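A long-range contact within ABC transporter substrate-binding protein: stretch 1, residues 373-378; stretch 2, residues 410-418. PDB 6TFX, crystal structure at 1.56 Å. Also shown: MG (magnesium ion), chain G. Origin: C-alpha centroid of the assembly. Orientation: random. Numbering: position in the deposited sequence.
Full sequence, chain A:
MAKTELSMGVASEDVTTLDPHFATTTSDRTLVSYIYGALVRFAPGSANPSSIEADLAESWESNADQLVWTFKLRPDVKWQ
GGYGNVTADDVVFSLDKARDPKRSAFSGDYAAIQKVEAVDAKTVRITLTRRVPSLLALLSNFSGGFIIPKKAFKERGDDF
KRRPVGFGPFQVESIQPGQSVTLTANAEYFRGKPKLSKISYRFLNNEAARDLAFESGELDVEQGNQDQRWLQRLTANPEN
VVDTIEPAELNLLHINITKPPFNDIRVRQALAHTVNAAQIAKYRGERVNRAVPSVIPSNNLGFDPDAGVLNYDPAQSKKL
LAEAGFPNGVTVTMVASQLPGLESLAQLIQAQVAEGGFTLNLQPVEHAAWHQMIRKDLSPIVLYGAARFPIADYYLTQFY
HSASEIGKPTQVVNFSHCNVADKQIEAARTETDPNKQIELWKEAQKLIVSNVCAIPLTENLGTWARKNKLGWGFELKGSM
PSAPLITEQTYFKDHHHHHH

Stretch 1 (373-378) MIRKDL
Stretch 2 (410-418) TQVVNFSHC

The contact between the two stretches is made largely by side chains and bridging water, with no direct backbone-to-backbone hydrogen bond, and its shortest direct link is a hydrogen bond between two residues that both have left-handed backbones. Asp377 (phi/psi 65/36°) and His417 (66/31°) meet through their side-chain ends, and His417 NE2 donates to Asp377 OD1 at 2.8 Å with an N-H...O angle of 163°. The carboxylate meets the imidazole at the ring edge, near its plane, as a ring nitrogen donor requires. Asp377 has an off-rotamer chi1 of -124° with chi2 -10°; its CA-to-CB bond points sideways, but its end comes nearer to the second stretch. Asp377 OD2 also lies 3.0 Å from His417 NE2. His417, whose CA-to-CB bond points toward stretch 1, takes chi1 m and chi2 -108°; its ND1 is satisfied elsewhere in the structure.

Stretch 1 begins in a helix that starts earlier in the chain and folds into a type I beta turn from Ile374 to Asp377, with phi/psi of -80/0° at Arg375 and -108/9° at Lys376. The turn is closed by Asp377 N to Ile374 O (3.1 Å), while Lys376 N donates to Met373 O at 3.0 Å. Stretch 2 has no regular helix or strand. The two chains run in the same sense in register, Arg375 CA lying 7.5 Å from Val413 CA and Asp377 CA 7.2 Å from Phe415 CA. This spacing leaves room for side chains and water between the backbones, and 350 Å² is buried in total.

Phe415 (chi1 m, chi2 -68°) supplies the apolar centre. Its CA-to-CB bond points sideways, but the ring reaches in, placing CZ 3.5 Å from Ile374 CD1. Ile374, with chi1 p and chi2 t, extends its delta methyl to this buried ring, a place suited to a branched hydrocarbon. Arg375 CG approaches the ring edge, 4.2 Å from Phe415 CE1.

Arg375 is the most heavily covered residue. Its chain is extended from an m chi1 through t chi2 and chi3, then turns at chi4 79°, so that Phe415 CZ lies over one face of the guanidinium. Val413 (chi1 m) brings CG1 to 3.4 Å from Arg375 NH2. A water accepts from Arg375 NE at 3.0 Å and donates to Val412 O at 2.7 Å, linking the charged group to a backbone carbonyl of the second stretch.

Beside the turn, Gln411 (p, t, chi3 49°) points its CA-to-CB bond toward stretch 1. Its amide has both a donor and an acceptor to offer: NE2 gives a weak hydrogen bond to Arg375 O at 3.3 Å, and a second water donates to both Arg375 O and Gln411 OE1, each at 2.8 Å.

Within stretch 2, Asn414 (chi1 t) braces the bend: Cys418 N donates to Asn414 OD1 at 3.1 Å, and Asn414 ND2 to Cys418 O at 3.0 Å. Cys418 SG binds the magnesium ion MG at 2.1 Å.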

# COMPACT_ATOMS: atom_id res chain seq x y z
N MET A 373 -9.61 -9.86 9.53
CA MET A 373 -9.26 -10.73 10.67
C MET A 373 -8.05 -10.25 11.42
O MET A 373 -8.08 -10.18 12.64
CB MET A 373 -9.06 -12.17 10.22
CG MET A 373 -10.34 -12.84 9.81
SD MET A 373 -10.01 -14.60 9.47
CE MET A 373 -9.76 -15.23 11.07
N ILE A 374 -6.98 -9.88 10.71
CA ILE A 374 -5.76 -9.45 11.42
C ILE A 374 -5.98 -8.17 12.20
O ILE A 374 -5.33 -7.95 13.22
CB ILE A 374 -4.57 -9.38 10.46
CG1 ILE A 374 -4.82 -8.34 9.34
CG2 ILE A 374 -4.28 -10.79 9.88
CD1 ILE A 374 -3.64 -8.24 8.34
N ARG A 375 -6.92 -7.33 11.73
CA ARG A 375 -7.26 -6.06 12.38
C ARG A 375 -8.20 -6.26 13.59
O ARG A 375 -8.59 -5.29 14.24
CB ARG A 375 -7.83 -5.06 11.36
CG ARG A 375 -6.71 -4.52 10.48
CD ARG A 375 -7.28 -3.68 9.36
NE ARG A 375 -6.25 -3.00 8.57
CZ ARG A 375 -5.52 -3.58 7.62
NH1 ARG A 375 -5.62 -4.89 7.41
NH2 ARG A 375 -4.66 -2.86 6.90
N LYS A 376 -8.57 -7.54 13.88
CA LYS A 376 -9.34 -7.93 15.05
C LYS A 376 -8.39 -8.68 16.03
O LYS A 376 -8.86 -9.27 17.02
CB LYS A 376 -10.53 -8.81 14.67
CG LYS A 376 -11.65 -8.04 13.99
CD LYS A 376 -12.80 -8.98 13.65
CE LYS A 376 -13.98 -8.27 13.04
NZ LYS A 376 -14.98 -9.24 12.52
N ASP A 377 -7.07 -8.69 15.73
CA ASP A 377 -6.02 -9.30 16.57
C ASP A 377 -6.19 -10.81 16.63
O ASP A 377 -5.92 -11.44 17.66
CB ASP A 377 -6.07 -8.70 17.99
CG ASP A 377 -4.80 -8.08 18.49
OD1 ASP A 377 -3.75 -8.26 17.81
OD2 ASP A 377 -4.85 -7.43 19.56
N LEU A 378 -6.63 -11.40 15.51
CA LEU A 378 -6.93 -12.84 15.51
C LEU A 378 -5.74 -13.72 15.16
O LEU A 378 -5.88 -14.95 15.27
CB LEU A 378 -8.13 -13.15 14.60
CG LEU A 378 -9.47 -12.56 15.07
CD1 LEU A 378 -10.56 -12.76 14.04
CD2 LEU A 378 -9.93 -13.16 16.41
N THR A 410 -7.39 4.51 17.42
CA THR A 410 -6.36 5.05 16.52
C THR A 410 -5.57 3.91 15.83
O THR A 410 -4.52 4.18 15.23
CB THR A 410 -5.38 5.90 17.35
OG1 THR A 410 -5.02 5.16 18.51
CG2 THR A 410 -5.99 7.24 17.80
N GLN A 411 -6.09 2.66 15.86
CA GLN A 411 -5.33 1.55 15.27
C GLN A 411 -4.99 1.75 13.82
O GLN A 411 -5.79 2.31 13.08
CB GLN A 411 -6.03 0.20 15.45
CG GLN A 411 -7.29 0.01 14.60
CD GLN A 411 -7.78 -1.42 14.74
OE1 GLN A 411 -7.92 -1.94 15.83
NE2 GLN A 411 -8.02 -2.09 13.62
N VAL A 412 -3.80 1.28 13.41
CA VAL A 412 -3.46 1.31 12.00
C VAL A 412 -3.04 -0.12 11.65
O VAL A 412 -3.91 -1.00 11.48
CB VAL A 412 -2.46 2.40 11.56
CG1 VAL A 412 -2.49 2.58 10.05
CG2 VAL A 412 -2.75 3.74 12.25
N VAL A 413 -1.71 -0.38 11.62
CA VAL A 413 -1.23 -1.72 11.25
C VAL A 413 -0.11 -2.19 12.21
O VAL A 413 0.77 -2.96 11.79
CB VAL A 413 -0.80 -1.79 9.76
CG1 VAL A 413 -2.02 -1.86 8.84
CG2 VAL A 413 0.08 -0.61 9.37
N ASN A 414 -0.21 -1.81 13.51
CA ASN A 414 0.78 -2.24 14.48
C ASN A 414 0.29 -3.57 15.04
O ASN A 414 -0.32 -3.65 16.12
CB ASN A 414 1.04 -1.20 15.57
CG ASN A 414 2.05 -1.62 16.62
OD1 ASN A 414 2.54 -2.77 16.63
ND2 ASN A 414 2.37 -0.68 17.53
N PHE A 415 0.55 -4.62 14.26
CA PHE A 415 0.13 -5.99 14.63
C PHE A 415 0.99 -6.58 15.72
O PHE A 415 0.56 -7.53 16.38
CB PHE A 415 0.22 -6.90 13.41
CG PHE A 415 -0.69 -6.43 12.29
CD1 PHE A 415 -2.08 -6.49 12.43
CD2 PHE A 415 -0.15 -5.93 11.11
CE1 PHE A 415 -2.91 -6.05 11.40
CE2 PHE A 415 -0.99 -5.52 10.07
CZ PHE A 415 -2.36 -5.55 10.24
N SER A 416 2.23 -6.09 15.88
CA SER A 416 3.13 -6.63 16.89
C SER A 416 2.84 -6.10 18.27
O SER A 416 3.35 -6.65 19.25
CB SER A 416 4.58 -6.32 16.52
OG SER A 416 4.79 -4.92 16.54
N HIS A 417 2.05 -5.00 18.37
CA HIS A 417 1.77 -4.33 19.64
C HIS A 417 3.07 -3.70 20.20
O HIS A 417 3.24 -3.56 21.42
CB HIS A 417 1.04 -5.24 20.64
CG HIS A 417 -0.32 -5.63 20.15
ND1 HIS A 417 -1.47 -5.11 20.72
CD2 HIS A 417 -0.69 -6.49 19.17
CE1 HIS A 417 -2.48 -5.62 20.04
NE2 HIS A 417 -2.07 -6.48 19.11
N CYS A 418 3.96 -3.29 19.28
CA CYS A 418 5.25 -2.66 19.59
C CYS A 418 4.99 -1.34 20.35
O CYS A 418 4.05 -0.60 20.01
CB CYS A 418 5.99 -2.41 18.28
SG CYS A 418 7.57 -1.52 18.46
MG MG G . 8.40 -3.33 19.27
O HOH W 1 -5.83 -0.28 9.69
O HOH W 2 -9.61 -4.11 16.52
O HOH W 3 -2.00 -8.55 15.79